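Local structure of methylmalonate-semialdehyde dehydrogenase (Oceanimonas doudoroffii, 4ZZ7) at residues Leu39-Val45 / Val204-Ala210; Arg67-Met71 / Pro163-Gly169; Gly130-Asp134 / Val480-Trp484; Met264-Val268 / Ala299-Met304. The protein catalyses the NAD-dependent, acylating oxidation of methylmalonate semialdehyde, as expected of a CoA-dependent member of the aldehyde dehydrogenase family. The contacts are given in a common frame with arbitrary orientation. Numbering follows the deposited sequence.

Contact 1 (Leu39-Val45 / Val204-Ala210); sequences LASTKTV and VNGDKEA. With NAD (nicotinamide-adenine-dinucleotide), chain M.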
# COMPACT_ATOMS: atom_id res chain seq x y z
N LEU A 39 -18.95 0.50 -40.86
CA LEU A 39 -17.69 1.13 -40.48
C LEU A 39 -17.88 2.62 -40.22
O LEU A 39 -18.35 3.36 -41.07
CB LEU A 39 -16.61 0.90 -41.54
CG LEU A 39 -16.30 -0.57 -41.86
CD1 LEU A 39 -15.14 -0.64 -42.84
CD2 LEU A 39 -15.97 -1.41 -40.62
N ALA A 40 -17.48 3.04 -39.02
CA ALA A 40 -17.71 4.41 -38.59
C ALA A 40 -16.64 5.33 -39.10
O ALA A 40 -15.46 4.99 -39.14
CB ALA A 40 -17.76 4.48 -37.07
N SER A 41 -17.07 6.52 -39.47
CA SER A 41 -16.21 7.49 -40.09
C SER A 41 -15.84 8.48 -39.03
O SER A 41 -16.42 8.46 -37.95
CB SER A 41 -16.99 8.20 -41.20
OG SER A 41 -18.13 8.86 -40.64
N THR A 42 -14.92 9.38 -39.34
CA THR A 42 -14.47 10.35 -38.34
C THR A 42 -15.62 11.20 -37.77
O THR A 42 -15.53 11.69 -36.66
CB THR A 42 -13.35 11.28 -38.86
OG1 THR A 42 -13.88 12.11 -39.88
CG2 THR A 42 -12.21 10.52 -39.48
N LYS A 43 -16.70 11.39 -38.52
CA LYS A 43 -17.86 12.14 -38.00
C LYS A 43 -18.66 11.38 -36.95
O LYS A 43 -19.25 11.97 -36.02
CB LYS A 43 -18.79 12.51 -39.15
CG LYS A 43 -20.01 13.29 -38.72
CD LYS A 43 -21.00 13.49 -39.85
CE LYS A 43 -22.29 14.12 -39.32
NZ LYS A 43 -23.30 14.32 -40.39
N THR A 44 -18.74 10.06 -37.14
CA THR A 44 -19.48 9.17 -36.26
C THR A 44 -18.72 8.97 -34.96
O THR A 44 -19.29 9.05 -33.89
CB THR A 44 -19.73 7.82 -36.94
OG1 THR A 44 -20.49 8.02 -38.14
CG2 THR A 44 -20.49 6.86 -36.01
N VAL A 45 -17.43 8.69 -35.07
CA VAL A 45 -16.57 8.59 -33.89
C VAL A 45 -16.73 9.86 -33.04
O VAL A 45 -16.94 9.77 -31.84
CB VAL A 45 -15.07 8.37 -34.27
CG1 VAL A 45 -14.19 8.39 -33.04
CG2 VAL A 45 -14.88 7.04 -34.98
N VAL A 204 -17.68 1.87 -31.00
CA VAL A 204 -17.69 2.47 -32.32
C VAL A 204 -16.87 1.55 -33.22
O VAL A 204 -15.66 1.42 -33.08
CB VAL A 204 -17.23 3.95 -32.22
CG1 VAL A 204 -15.74 4.11 -32.42
CG2 VAL A 204 -18.04 4.82 -33.15
N ASN A 205 -17.56 0.79 -34.06
CA ASN A 205 -16.91 -0.16 -34.99
C ASN A 205 -16.28 0.50 -36.21
O ASN A 205 -16.79 1.50 -36.73
CB ASN A 205 -17.92 -1.20 -35.46
CG ASN A 205 -18.15 -2.24 -34.42
OD1 ASN A 205 -17.25 -2.99 -34.11
ND2 ASN A 205 -19.36 -2.30 -33.88
N GLY A 206 -15.18 -0.07 -36.68
CA GLY A 206 -14.50 0.51 -37.80
C GLY A 206 -13.14 -0.09 -38.05
O GLY A 206 -12.80 -1.20 -37.58
N ASP A 207 -12.36 0.66 -38.80
CA ASP A 207 -11.01 0.29 -39.19
C ASP A 207 -10.10 1.50 -38.92
O ASP A 207 -10.45 2.41 -38.17
CB ASP A 207 -11.03 -0.14 -40.66
CG ASP A 207 -11.21 1.02 -41.62
OD1 ASP A 207 -11.74 2.09 -41.27
OD2 ASP A 207 -10.81 0.83 -42.78
N LYS A 208 -8.94 1.52 -39.58
CA LYS A 208 -7.94 2.57 -39.34
C LYS A 208 -8.53 3.96 -39.19
O LYS A 208 -8.05 4.73 -38.38
CB LYS A 208 -6.90 2.59 -40.47
CG LYS A 208 -5.68 3.40 -40.14
CD LYS A 208 -4.94 3.90 -41.37
CE LYS A 208 -3.71 4.71 -40.96
NZ LYS A 208 -2.75 3.96 -40.09
N GLU A 209 -9.55 4.29 -39.97
CA GLU A 209 -10.14 5.64 -39.95
C GLU A 209 -10.75 6.00 -38.58
O GLU A 209 -10.65 7.15 -38.13
CB GLU A 209 -11.18 5.81 -41.07
CG GLU A 209 -11.60 7.26 -41.32
CD GLU A 209 -12.90 7.38 -42.13
OE1 GLU A 209 -13.07 6.60 -43.12
OE2 GLU A 209 -13.74 8.26 -41.79
N ALA A 210 -11.37 5.02 -37.93
CA ALA A 210 -11.97 5.26 -36.63
C ALA A 210 -10.86 5.36 -35.59
O ALA A 210 -10.92 6.16 -34.67
CB ALA A 210 -12.95 4.16 -36.27
PA NAD M . -3.96 -5.76 -34.94
O1A NAD M . -4.34 -5.78 -36.41
O2A NAD M . -2.53 -5.49 -34.49
O5B NAD M . -4.85 -4.63 -34.20
C5B NAD M . -6.16 -4.87 -33.65
C4B NAD M . -6.98 -3.58 -33.56
O4B NAD M . -6.28 -2.49 -34.18
C3B NAD M . -8.33 -3.66 -34.26
O3B NAD M . -9.30 -3.04 -33.42
C2B NAD M . -8.13 -2.95 -35.60
O2B NAD M . -9.22 -2.18 -36.13
C1B NAD M . -6.99 -1.99 -35.32
N9A NAD M . -6.08 -1.82 -36.49
C8A NAD M . -5.66 -2.81 -37.34
N7A NAD M . -4.82 -2.30 -38.27
C5A NAD M . -4.69 -0.97 -38.04
C6A NAD M . -3.95 0.15 -38.67
N6A NAD M . -3.17 -0.07 -39.75
N1A NAD M . -4.07 1.39 -38.12
C2A NAD M . -4.86 1.62 -37.03
N3A NAD M . -5.56 0.66 -36.40
C4A NAD M . -5.52 -0.64 -36.85
O3 NAD M . -4.45 -7.16 -34.24
PN NAD M . -5.46 -8.32 -34.81
O1N NAD M . -6.91 -7.82 -34.82
O2N NAD M . -4.90 -9.05 -36.04
O5D NAD M . -5.25 -9.28 -33.55
C5D NAD M . -4.07 -10.10 -33.44
C4D NAD M . -2.93 -9.50 -32.59
O4D NAD M . -3.24 -9.32 -31.19
C3D NAD M . -1.71 -10.43 -32.62
O3D NAD M . -0.69 -9.91 -33.48
C2D NAD M . -1.22 -10.57 -31.17
O2D NAD M . 0.20 -10.39 -31.05
C1D NAD M . -2.02 -9.49 -30.45
N1N NAD M . -2.28 -9.74 -29.04
C2N NAD M . -1.50 -9.11 -28.16
C3N NAD M . -1.69 -9.28 -26.79
C7N NAD M . -0.81 -8.62 -25.75
O7N NAD M . 0.42 -8.71 -25.73
N7N NAD M . -1.44 -7.95 -24.80
C4N NAD M . -2.74 -10.08 -26.35
C5N NAD M . -3.56 -10.72 -27.28
C6N NAD M . -3.30 -10.53 -28.64
O HOH W 1 -13.60 3.37 -39.78
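Two direct hydrogen bonds join the segments. Ala-40 N donates to Asn-205 O (2.8 Å), a backbone link. Thr-42 N donates to Glu-209 OE2 (2.9 Å), so a side chain of one helix start takes up a backbone NH in the first turn of helix 42-61. The other carboxylate oxygen of Glu-209 forms a salt bridge with Arg-21. One water adds a bridge, donating to Ala-40 O (2.5 Å) and to Asp-207 OD1 (2.7 Å). Asp-207 is the N-cap of helix 208-216, and its bond from Glu-209 N to Asp-207 OD1 is weak (3.4 Å). The remaining contacts are apolar. Val-45 CG2 meets Ala-210 CB at 3.7 Å and Val-204 CG1 at 4.0 Å, while Ala-40 CB meets Val-204 CG2 at 3.9 Å. Lys-208 makes no contact with 39-45. Its NZ gives a weak hydrogen bond to N1A of the NAD adenine (3.5 Å). Backbone, carboxylate and water-bridged bonds, with a small apolar patch, thus join two helix starts and their preceding loops beside the adenine end of the NAD pocket.

Contact 2 (Arg67-Met71 / Pro163-Gly169); sequences RARVM and PMAIVCG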
# COMPACT_ATOMS: atom_id res chain seq x y z
N ARG A 67 -20.44 4.11 -8.55
CA ARG A 67 -19.90 3.65 -9.83
C ARG A 67 -19.65 2.15 -9.82
O ARG A 67 -19.88 1.48 -10.81
CB ARG A 67 -18.60 4.37 -10.20
CG ARG A 67 -18.73 5.86 -10.30
CD ARG A 67 -17.62 6.46 -11.14
NE ARG A 67 -16.30 6.37 -10.50
CZ ARG A 67 -15.65 7.38 -9.94
NH1 ARG A 67 -16.17 8.59 -9.87
NH2 ARG A 67 -14.46 7.16 -9.43
N ALA A 68 -19.14 1.63 -8.70
CA ALA A 68 -18.75 0.23 -8.60
C ALA A 68 -19.96 -0.70 -8.62
O ALA A 68 -19.88 -1.80 -9.17
CB ALA A 68 -17.94 -0.01 -7.35
N ARG A 69 -21.07 -0.23 -8.06
CA ARG A 69 -22.31 -1.00 -8.07
C ARG A 69 -22.80 -1.26 -9.52
O ARG A 69 -23.55 -2.22 -9.78
CB ARG A 69 -23.40 -0.30 -7.24
CG ARG A 69 -23.14 -0.25 -5.73
CD ARG A 69 -24.35 0.31 -5.00
NE ARG A 69 -23.96 1.35 -4.05
CZ ARG A 69 -23.56 1.14 -2.80
NH1 ARG A 69 -23.49 -0.08 -2.30
NH2 ARG A 69 -23.22 2.18 -2.05
N VAL A 70 -22.38 -0.42 -10.46
CA VAL A 70 -22.71 -0.72 -11.83
C VAL A 70 -21.99 -1.99 -12.24
O VAL A 70 -22.57 -2.83 -12.90
CB VAL A 70 -22.36 0.43 -12.79
CG1 VAL A 70 -22.71 0.05 -14.23
CG2 VAL A 70 -23.12 1.69 -12.41
N MET A 71 -20.74 -2.12 -11.82
CA MET A 71 -19.92 -3.29 -12.17
C MET A 71 -20.34 -4.57 -11.45
O MET A 71 -20.18 -5.67 -11.98
CB MET A 71 -18.44 -3.02 -11.91
CG MET A 71 -17.88 -1.79 -12.65
SD MET A 71 -18.13 -1.59 -14.45
CE MET A 71 -17.79 -3.28 -14.88
N PRO A 163 -14.22 -1.69 -17.89
CA PRO A 163 -14.68 -1.79 -16.51
C PRO A 163 -13.86 -0.86 -15.61
O PRO A 163 -14.43 0.01 -14.97
CB PRO A 163 -14.46 -3.26 -16.17
CG PRO A 163 -14.62 -3.94 -17.47
CD PRO A 163 -13.98 -3.02 -18.47
N MET A 164 -12.55 -1.00 -15.64
CA MET A 164 -11.69 -0.27 -14.70
C MET A 164 -11.68 1.22 -15.03
O MET A 164 -11.71 2.05 -14.13
CB MET A 164 -10.25 -0.81 -14.68
CG MET A 164 -9.31 -0.06 -13.73
SD MET A 164 -9.80 -0.11 -12.00
CE MET A 164 -9.41 -1.81 -11.64
N ALA A 165 -11.65 1.54 -16.32
CA ALA A 165 -11.62 2.93 -16.74
C ALA A 165 -12.89 3.65 -16.28
O ALA A 165 -12.82 4.77 -15.75
CB ALA A 165 -11.47 3.02 -18.25
N ILE A 166 -14.03 2.99 -16.46
CA ILE A 166 -15.32 3.60 -16.13
C ILE A 166 -15.44 3.78 -14.62
O ILE A 166 -15.73 4.86 -14.13
CB ILE A 166 -16.49 2.77 -16.68
CG1 ILE A 166 -16.59 2.98 -18.20
CG2 ILE A 166 -17.80 3.18 -16.04
CD1 ILE A 166 -17.43 1.96 -18.93
N VAL A 167 -15.17 2.72 -13.89
CA VAL A 167 -15.30 2.77 -12.44
C VAL A 167 -14.34 3.81 -11.85
O VAL A 167 -14.63 4.38 -10.80
CB VAL A 167 -15.10 1.37 -11.82
CG1 VAL A 167 -13.63 1.11 -11.45
CG2 VAL A 167 -15.99 1.21 -10.62
N CYS A 168 -13.21 4.07 -12.53
CA CYS A 168 -12.31 5.17 -12.16
C CYS A 168 -12.79 6.66 -12.46
O CYS A 168 -12.03 7.64 -12.24
CB CYS A 168 -10.96 4.93 -12.81
SG CYS A 168 -10.06 3.59 -12.00
N GLY A 169 -14.03 6.80 -12.95
CA GLY A 169 -14.64 8.10 -13.18
C GLY A 169 -14.56 8.60 -14.61
O GLY A 169 -14.88 9.75 -14.85
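Arg-67 lays its side chain along the C-terminal end of helix 156-167. Its guanidinium has Gly-169 N and Cys-168 C over one face, and Val-167 O near its plane at the edge. Arg-67 NE donates to Val-167 O (2.6 Å), and Arg-67 NH2 adds a weak bond to the same oxygen (3.1 Å). A positive group therefore meets a carbonyl at the helix C-terminus, where the helix ends in a Schellman motif at Gly-169. The positive phi of Gly-169 would jam a CB against the preceding carbonyl. The rest is apolar. Val-167 CG2 lies 3.6 Å from Ala-68 CA and 4.1 Å from Met-71 CG. Met-71 CE reaches Pro-163 CB at 3.6 Å. The two short helix segments run roughly antiparallel, at 154° and 9.6 Å between axes. Helix 97-115 packs against both partners, with Val-111 touching Met-71 and Pro-163. Trp-59 NE1, on helix 42-61, is hydrogen-bonded to Ile-166 O, and strand 171-175 follows in the chain.

Contact 3 (Gly130-Asp134 / Val480-Trp484); sequences GPGID and VTQRW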
# COMPACT_ATOMS: atom_id res chain seq x y z
N GLY A 130 5.13 19.96 6.77
CA GLY A 130 5.80 21.00 7.50
C GLY A 130 4.91 21.34 8.67
O GLY A 130 3.81 20.77 8.81
N PRO A 131 5.34 22.28 9.51
CA PRO A 131 4.58 22.50 10.74
C PRO A 131 3.20 23.03 10.43
O PRO A 131 3.07 24.05 9.78
CB PRO A 131 5.44 23.51 11.51
CG PRO A 131 6.78 23.46 10.86
CD PRO A 131 6.51 23.15 9.42
N GLY A 132 2.17 22.30 10.85
CA GLY A 132 0.78 22.65 10.54
C GLY A 132 0.51 22.81 9.05
O GLY A 132 -0.21 23.72 8.64
N ILE A 133 1.09 21.91 8.25
CA ILE A 133 0.84 21.82 6.81
C ILE A 133 0.63 20.35 6.47
O ILE A 133 1.52 19.55 6.65
CB ILE A 133 2.01 22.38 5.97
CG1 ILE A 133 2.29 23.84 6.35
CG2 ILE A 133 1.73 22.25 4.47
CD1 ILE A 133 3.42 24.50 5.59
N ASP A 134 -0.55 20.01 5.99
CA ASP A 134 -0.85 18.65 5.55
C ASP A 134 -0.83 18.60 4.03
O ASP A 134 -1.03 19.61 3.37
CB ASP A 134 -2.22 18.22 6.05
CG ASP A 134 -2.30 18.16 7.56
OD1 ASP A 134 -1.24 18.09 8.23
OD2 ASP A 134 -3.44 18.19 8.07
N VAL A 480 -2.44 17.83 -3.27
CA VAL A 480 -2.94 18.98 -2.56
C VAL A 480 -2.03 19.20 -1.36
O VAL A 480 -1.67 18.23 -0.70
CB VAL A 480 -4.40 18.76 -2.10
CG1 VAL A 480 -4.96 19.97 -1.35
CG2 VAL A 480 -5.26 18.49 -3.32
N THR A 481 -1.65 20.46 -1.12
CA THR A 481 -0.93 20.91 0.10
C THR A 481 -1.76 22.02 0.73
O THR A 481 -2.16 22.94 0.08
CB THR A 481 0.51 21.39 -0.21
OG1 THR A 481 1.24 20.34 -0.85
CG2 THR A 481 1.26 21.78 1.03
N GLN A 482 -2.03 21.90 2.02
CA GLN A 482 -3.04 22.70 2.69
C GLN A 482 -2.46 23.34 3.91
O GLN A 482 -1.72 22.71 4.64
CB GLN A 482 -4.19 21.81 3.14
CG GLN A 482 -5.44 22.55 3.55
CD GLN A 482 -6.49 21.60 4.05
OE1 GLN A 482 -6.34 21.04 5.11
NE2 GLN A 482 -7.57 21.43 3.29
N ARG A 483 -2.85 24.58 4.15
CA ARG A 483 -2.43 25.36 5.32
C ARG A 483 -3.51 26.34 5.71
O ARG A 483 -4.12 26.94 4.85
CB ARG A 483 -1.18 26.13 4.97
CG ARG A 483 -0.64 27.00 6.07
CD ARG A 483 0.80 27.38 5.79
NE ARG A 483 1.29 28.25 6.84
CZ ARG A 483 1.28 29.59 6.80
NH1 ARG A 483 1.74 30.28 7.84
NH2 ARG A 483 0.83 30.25 5.72
N TRP A 484 -3.72 26.53 7.00
CA TRP A 484 -4.73 27.49 7.47
C TRP A 484 -4.09 28.51 8.41
O TRP A 484 -4.02 28.31 9.63
CB TRP A 484 -5.85 26.77 8.18
CG TRP A 484 -6.56 25.75 7.35
CD1 TRP A 484 -6.45 24.40 7.46
CD2 TRP A 484 -7.50 25.99 6.29
NE1 TRP A 484 -7.24 23.78 6.53
CE2 TRP A 484 -7.91 24.72 5.80
CE3 TRP A 484 -8.02 27.14 5.69
CZ2 TRP A 484 -8.83 24.58 4.76
CZ3 TRP A 484 -8.93 27.00 4.65
CH2 TRP A 484 -9.33 25.72 4.20
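Val-480 opens the second segment inside strand 475-483 and comes no closer than 4.3 Å, from its O to Asp-134 O. Thr-481 follows. Its CG2 packs on Ile-133 CG2 at 3.5 Å, and its CA makes a CA-H...O contact with Asp-134 O, also at 3.5 Å. Gln-482 carries the pairing. Gln-482 N donates to Asp-134 O (2.8 Å) and Asp-134 N donates to Gln-482 O (3.2 Å), so these two form an antiparallel hydrogen-bonded pair. Arg-483 comes next, with its CD 3.9 Å from Ile-133 CG1. On the other strand, a type II turn from Gly-130 to Ile-133 leads into the pairing, and Gly-132 in it has positive phi. Asp-134 forms a salt bridge with Arg-426 of the second subunit. Strand 133-141 lies between 123-126 and 475-483 in a three-stranded antiparallel sheet. Residues 480-482 also pair in parallel with a strand of the third subunit, so this sheet continues across the interface, as in the oligomerisation domain of the aldehyde dehydrogenase family.

Contact 4 (Met264-Val268 / Ala299-Met304); sequences MDNAV and ALVSKM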
# COMPACT_ATOMS: atom_id res chain seq x y z
N MET A 264 7.79 -34.70 -17.34
CA MET A 264 7.51 -34.65 -18.77
C MET A 264 6.02 -34.84 -19.07
O MET A 264 5.47 -34.17 -19.96
CB MET A 264 8.38 -35.67 -19.52
CG MET A 264 8.54 -35.37 -21.01
SD MET A 264 9.27 -33.74 -21.37
CE MET A 264 10.87 -33.93 -20.57
N ASP A 265 5.36 -35.72 -18.33
CA ASP A 265 3.94 -35.99 -18.55
C ASP A 265 3.07 -34.79 -18.23
O ASP A 265 2.13 -34.51 -18.95
CB ASP A 265 3.47 -37.20 -17.73
CG ASP A 265 3.93 -38.53 -18.32
OD1 ASP A 265 4.35 -38.58 -19.51
OD2 ASP A 265 3.87 -39.55 -17.60
N ASN A 266 3.42 -34.07 -17.17
CA ASN A 266 2.73 -32.84 -16.83
C ASN A 266 2.98 -31.70 -17.82
O ASN A 266 2.10 -30.91 -18.10
CB ASN A 266 3.15 -32.39 -15.43
CG ASN A 266 2.39 -31.15 -14.94
OD1 ASN A 266 2.90 -30.01 -15.00
ND2 ASN A 266 1.14 -31.36 -14.49
N ALA A 267 4.21 -31.60 -18.31
CA ALA A 267 4.58 -30.56 -19.27
C ALA A 267 3.82 -30.73 -20.59
O ALA A 267 3.21 -29.77 -21.09
CB ALA A 267 6.09 -30.60 -19.51
N VAL A 268 3.83 -31.94 -21.15
CA VAL A 268 3.16 -32.24 -22.41
C VAL A 268 1.70 -31.91 -22.23
O VAL A 268 1.12 -31.16 -23.00
CB VAL A 268 3.35 -33.73 -22.82
CG1 VAL A 268 2.39 -34.17 -23.91
CG2 VAL A 268 4.78 -33.96 -23.29
N ALA A 299 12.25 -37.01 -25.64
CA ALA A 299 11.13 -37.44 -24.78
C ALA A 299 9.90 -36.51 -24.87
O ALA A 299 8.77 -36.98 -24.82
CB ALA A 299 11.60 -37.58 -23.34
N LEU A 300 10.15 -35.21 -24.98
CA LEU A 300 9.11 -34.23 -25.30
C LEU A 300 8.44 -34.58 -26.63
O LEU A 300 7.24 -34.83 -26.65
CB LEU A 300 9.70 -32.81 -25.37
CG LEU A 300 8.79 -31.60 -25.67
CD1 LEU A 300 7.84 -31.39 -24.52
CD2 LEU A 300 9.53 -30.29 -25.91
N VAL A 301 9.21 -34.62 -27.72
CA VAL A 301 8.65 -34.86 -29.06
C VAL A 301 7.90 -36.19 -29.12
O VAL A 301 6.83 -36.28 -29.72
CB VAL A 301 9.71 -34.77 -30.18
CG1 VAL A 301 9.11 -35.12 -31.55
CG2 VAL A 301 10.28 -33.37 -30.24
N SER A 302 8.46 -37.21 -28.48
CA SER A 302 7.83 -38.52 -28.41
C SER A 302 6.42 -38.38 -27.84
O SER A 302 5.42 -38.57 -28.53
CB SER A 302 8.68 -39.48 -27.56
OG SER A 302 7.98 -40.67 -27.21
N LYS A 303 6.35 -37.96 -26.59
CA LYS A 303 5.08 -37.88 -25.86
C LYS A 303 4.08 -36.88 -26.40
O LYS A 303 2.87 -37.08 -26.31
CB LYS A 303 5.35 -37.54 -24.40
CG LYS A 303 6.18 -38.60 -23.71
CD LYS A 303 6.18 -38.43 -22.22
CE LYS A 303 7.11 -39.45 -21.58
NZ LYS A 303 6.80 -39.65 -20.14
N MET A 304 4.60 -35.79 -26.96
CA MET A 304 3.80 -34.73 -27.54
C MET A 304 3.12 -35.23 -28.79
O MET A 304 1.94 -34.95 -28.97
CB MET A 304 4.66 -33.50 -27.84
CG MET A 304 3.88 -32.21 -28.07
SD MET A 304 2.86 -31.56 -26.71
CE MET A 304 1.25 -32.05 -27.29
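This is a helix-helix packing contact between the start of helix 264-276 and the middle of helix 296-308. It lies away from the NAD site. The short segments cross at -59°, with axes 9.8 Å apart at closest approach. Most of the interface is apolar. Val-268 points toward the other helix and is central. Its CG2 lies 3.8 Å from Lys-303 CB and 4.2 Å from Leu-300 CD1, and its CG1 lies 3.9 Å from Met-304 SD. One turn earlier, Met-264 also points across. Its SD is 4.0 Å from Leu-300 CA, and its CG is 4.0 Å from Lys-303 CD. From the second helix, Ala-299 and Lys-303 point back, with Leu-300 and Met-304 flanking them sideways. On the solvent side, Lys-303 extends its aliphatic chain past Met-264 and ends in a salt bridge, with NZ 2.7 Å from Asp-265 OD1. The aliphatic part of Lys-303 lies against Met-264 and Val-268, and the salt bridge sits at the exposed side. Behind helix 296-308, Val-301 and Met-304 touch strand 370-373, and Val-301 also touches strand 390-396. Strands 254-258 and 286-292 are parallel neighbours in the same sheet. Helix 264-276 joins them, which makes a beta-alpha-beta crossover. The arrangement is typical of the alpha/beta catalytic domain of aldehyde dehydrogenases, where helices pack beside a largely parallel sheet.

Overall arrangement
Contacts 1 and 2 are buried, while contacts 3 and 4 are only partly so. Contact 1 uses the start of helix 42-61 and contact 2 uses helix 64-80, which follows it, but their nearest atoms are about 12 Å apart. Contact 1 alone holds residues of the NAD pocket. In contact 2 an arginine bonds a helix-end carbonyl, where contact 1 has a carboxylate accepting a backbone NH. Contact 3 is the outlier, its centre about 44 Å from the centre of the chain, built on backbone pairing and completed by other subunits. Contact 4 lies about 64 Å from it, centre to centre, and relies on apolar side chains with a salt bridge on the solvent side.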